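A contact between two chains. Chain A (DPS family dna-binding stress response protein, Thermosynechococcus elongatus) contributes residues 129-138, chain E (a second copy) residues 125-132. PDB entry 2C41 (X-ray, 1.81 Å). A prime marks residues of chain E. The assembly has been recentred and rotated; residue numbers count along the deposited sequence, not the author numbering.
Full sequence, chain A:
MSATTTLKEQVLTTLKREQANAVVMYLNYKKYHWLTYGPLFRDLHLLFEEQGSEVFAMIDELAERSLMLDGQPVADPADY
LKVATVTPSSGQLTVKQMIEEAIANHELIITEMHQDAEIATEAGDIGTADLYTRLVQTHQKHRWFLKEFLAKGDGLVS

Chain A (129-138) ADLYTRLVQT
Chain E (125-132) DIGTADLY

Where two helices cross at nearly a right angle, close approach is confined to a short patch, and a glycine at the crossing can bring the backbones together. The contact between two copies of this Dps-family protein is a compact example. Residues 129-138 of chain A lie wholly within a helix, with phi/psi near -63/-42; in chain E a helix starts at Ile126′ and continues past Tyr132′. The N-to-C directions make an angle of 100° (signed crossing angle -100°), and the axes approach to 8.7 Å. The register is marked by Thr133 and Gly127′, whose CA atoms are 5.6 Å apart. Together the stretches bury 324 Å², most of it on Gln137, Thr133, Ile126′ and Asp130′.

The CA-to-CB bond of Thr133 points sideways to the partner stretch, and the side chain packs against the first turn of its helix. Its chi1 is m (-62°), which lets OG1 turn back along its own helix and donate to Ala129 O at 2.7 Å. The methyl of the same side chain meets the partner: Thr133 CG2 lies 3.3 Å from Ile126′ O and 3.4 Å from Asp130′ CB. Ile126′ O meanwhile accepts from Asp130′ N at 3.0 Å, so the methyl rests against an intact helical turn.

Ile126′ points toward chain A with chi1 p (63°) and chi2 t (178°). Its CD1 reaches to 3.5 Å from Thr133 OG1, while its CG1 packs 4.1 Å from CG1 of Val136, itself in the p rotamer (76°). Just before it, Asp125′ (phi/psi -89/79, chi1 t) caps the helix: its OD1 accepts from Thr128′ N at 3.1 Å, and its OD2 accepts from Thr128′ OG1 at 2.6 Å.

Gln137, one turn beyond Thr133, also points toward chain E, with chi1 m (-67°) and chi2 t (169°), and its side chain passes over Gly127′. The missing side chain matters here: an ideal CB on Gly127′ would lie only 3.0 Å from Gln137 CG, too tight for two carbons. The end of Gln137 comes near Asp130′, although its amide is probably turned over in the model, leaving the polar contact there open.

Asp130′ closes the patch, pointing toward chain A with chi1 t (178°) and chi2 70°. Asp130 adopts nearly the same rotamer, 179° and 75°, but its CA-to-CB bond points away from chain E. The two carboxylates nevertheless come close, Asp130 OD1 lying 4.3 Å from Asp130′ OD1, an approach of like charges.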

# COMPACT_ATOMS: atom_id res chain seq x y z
N ALA A 129 -6.91 -4.05 34.10
CA ALA A 129 -7.06 -5.51 34.11
C ALA A 129 -7.02 -6.06 32.68
O ALA A 129 -6.35 -7.05 32.40
CB ALA A 129 -8.37 -5.89 34.79
N ASP A 130 -7.73 -5.38 31.77
CA ASP A 130 -7.77 -5.76 30.36
C ASP A 130 -6.40 -5.66 29.69
O ASP A 130 -6.01 -6.53 28.91
CB ASP A 130 -8.78 -4.88 29.62
CG ASP A 130 -8.86 -5.22 28.16
OD1 ASP A 130 -9.46 -6.26 27.85
OD2 ASP A 130 -8.30 -4.46 27.33
N LEU A 131 -5.67 -4.58 29.99
CA LEU A 131 -4.32 -4.38 29.45
C LEU A 131 -3.43 -5.56 29.81
O LEU A 131 -2.82 -6.18 28.93
CB LEU A 131 -3.71 -3.06 29.97
CG LEU A 131 -2.28 -2.71 29.53
CD1 LEU A 131 -2.15 -2.64 28.01
CD2 LEU A 131 -1.84 -1.40 30.15
N TYR A 132 -3.39 -5.91 31.09
CA TYR A 132 -2.60 -7.06 31.54
C TYR A 132 -3.09 -8.38 30.91
O TYR A 132 -2.28 -9.25 30.58
CB TYR A 132 -2.62 -7.17 33.07
CG TYR A 132 -1.85 -6.08 33.81
CD1 TYR A 132 -2.39 -5.49 34.96
CD2 TYR A 132 -0.60 -5.65 33.38
CE1 TYR A 132 -1.69 -4.49 35.67
CE2 TYR A 132 0.11 -4.65 34.07
CZ TYR A 132 -0.44 -4.08 35.21
OH TYR A 132 0.26 -3.10 35.90
N THR A 133 -4.40 -8.51 30.77
CA THR A 133 -5.02 -9.71 30.20
C THR A 133 -4.62 -9.92 28.73
O THR A 133 -4.31 -11.05 28.31
CB THR A 133 -6.55 -9.63 30.36
OG1 THR A 133 -6.88 -9.58 31.76
CG2 THR A 133 -7.24 -10.83 29.71
N ARG A 134 -4.57 -8.82 27.97
CA ARG A 134 -4.11 -8.86 26.59
C ARG A 134 -2.59 -9.12 26.49
O ARG A 134 -2.15 -10.03 25.77
CB ARG A 134 -4.50 -7.56 25.88
CG ARG A 134 -3.89 -7.41 24.47
CD ARG A 134 -4.63 -6.34 23.66
NE ARG A 134 -4.64 -5.03 24.31
CZ ARG A 134 -3.61 -4.17 24.30
NH1 ARG A 134 -3.73 -3.00 24.92
NH2 ARG A 134 -2.48 -4.48 23.68
N LEU A 135 -1.80 -8.33 27.22
CA LEU A 135 -0.34 -8.44 27.14
C LEU A 135 0.20 -9.80 27.60
O LEU A 135 1.19 -10.30 27.06
CB LEU A 135 0.33 -7.30 27.91
CG LEU A 135 0.04 -5.86 27.46
CD1 LEU A 135 0.97 -4.91 28.19
CD2 LEU A 135 0.17 -5.68 25.95
N VAL A 136 -0.45 -10.41 28.59
CA VAL A 136 0.06 -11.67 29.13
C VAL A 136 0.06 -12.78 28.08
O VAL A 136 0.92 -13.65 28.10
CB VAL A 136 -0.65 -12.10 30.44
CG1 VAL A 136 -2.05 -12.69 30.16
CG2 VAL A 136 0.21 -13.08 31.21
N GLN A 137 -0.90 -12.70 27.15
CA GLN A 137 -1.02 -13.69 26.08
C GLN A 137 0.17 -13.67 25.12
O GLN A 137 0.63 -14.71 24.64
CB GLN A 137 -2.34 -13.49 25.34
CG GLN A 137 -3.57 -13.78 26.19
CD GLN A 137 -4.85 -13.32 25.55
OE1 GLN A 137 -5.48 -12.35 26.01
NE2 GLN A 137 -5.24 -13.98 24.47
N THR A 138 0.68 -12.47 24.85
CA THR A 138 1.92 -12.32 24.06
C THR A 138 3.09 -12.96 24.78
O THR A 138 3.87 -13.69 24.17
CB THR A 138 2.21 -10.84 23.74
OG1 THR A 138 1.16 -10.35 22.90
CG2 THR A 138 3.53 -10.67 23.01
N ASP E 125 -7.23 -18.33 34.43
CA ASP E 125 -6.65 -18.24 33.10
C ASP E 125 -7.27 -17.06 32.37
O ASP E 125 -8.15 -17.23 31.53
CB ASP E 125 -6.89 -19.54 32.33
CG ASP E 125 -6.17 -19.57 31.00
OD1 ASP E 125 -5.62 -18.52 30.57
OD2 ASP E 125 -6.15 -20.64 30.37
N ILE E 126 -6.79 -15.86 32.69
CA ILE E 126 -7.37 -14.64 32.15
C ILE E 126 -7.21 -14.54 30.63
O ILE E 126 -8.08 -14.00 29.95
CB ILE E 126 -6.83 -13.37 32.85
CG1 ILE E 126 -5.31 -13.22 32.63
CG2 ILE E 126 -7.21 -13.40 34.35
CD1 ILE E 126 -4.73 -11.97 33.26
N GLY E 127 -6.12 -15.09 30.11
CA GLY E 127 -5.85 -15.08 28.68
C GLY E 127 -6.87 -15.88 27.88
O GLY E 127 -7.41 -15.39 26.88
N THR E 128 -7.15 -17.10 28.33
CA THR E 128 -8.11 -17.96 27.64
C THR E 128 -9.53 -17.40 27.77
O THR E 128 -10.30 -17.42 26.80
CB THR E 128 -8.06 -19.42 28.14
OG1 THR E 128 -6.75 -19.94 27.96
CG2 THR E 128 -9.07 -20.30 27.39
N ALA E 129 -9.87 -16.88 28.95
CA ALA E 129 -11.17 -16.22 29.13
C ALA E 129 -11.31 -15.08 28.13
O ALA E 129 -12.35 -14.93 27.49
CB ALA E 129 -11.32 -15.71 30.56
N ASP E 130 -10.25 -14.29 27.97
CA ASP E 130 -10.25 -13.17 27.04
C ASP E 130 -10.42 -13.63 25.60
O ASP E 130 -11.17 -13.03 24.84
CB ASP E 130 -8.96 -12.37 27.16
CG ASP E 130 -8.90 -11.22 26.18
OD1 ASP E 130 -9.66 -10.24 26.34
OD2 ASP E 130 -8.08 -11.30 25.24
N LEU E 131 -9.71 -14.69 25.23
CA LEU E 131 -9.78 -15.26 23.89
C LEU E 131 -11.23 -15.60 23.56
O LEU E 131 -11.76 -15.15 22.55
CB LEU E 131 -8.87 -16.48 23.75
CG LEU E 131 -8.88 -17.28 22.44
CD1 LEU E 131 -8.58 -16.37 21.23
CD2 LEU E 131 -7.90 -18.45 22.52
N TYR E 132 -11.87 -16.37 24.44
CA TYR E 132 -13.29 -16.71 24.27
C TYR E 132 -14.20 -15.48 24.21
O TYR E 132 -15.17 -15.45 23.43
CB TYR E 132 -13.73 -17.63 25.39
CG TYR E 132 -13.18 -19.04 25.29
CD1 TYR E 132 -12.77 -19.73 26.43
CD2 TYR E 132 -13.09 -19.69 24.06
CE1 TYR E 132 -12.28 -21.03 26.35
CE2 TYR E 132 -12.59 -20.98 23.97
CZ TYR E 132 -12.19 -21.65 25.11
OH TYR E 132 -11.73 -22.95 25.01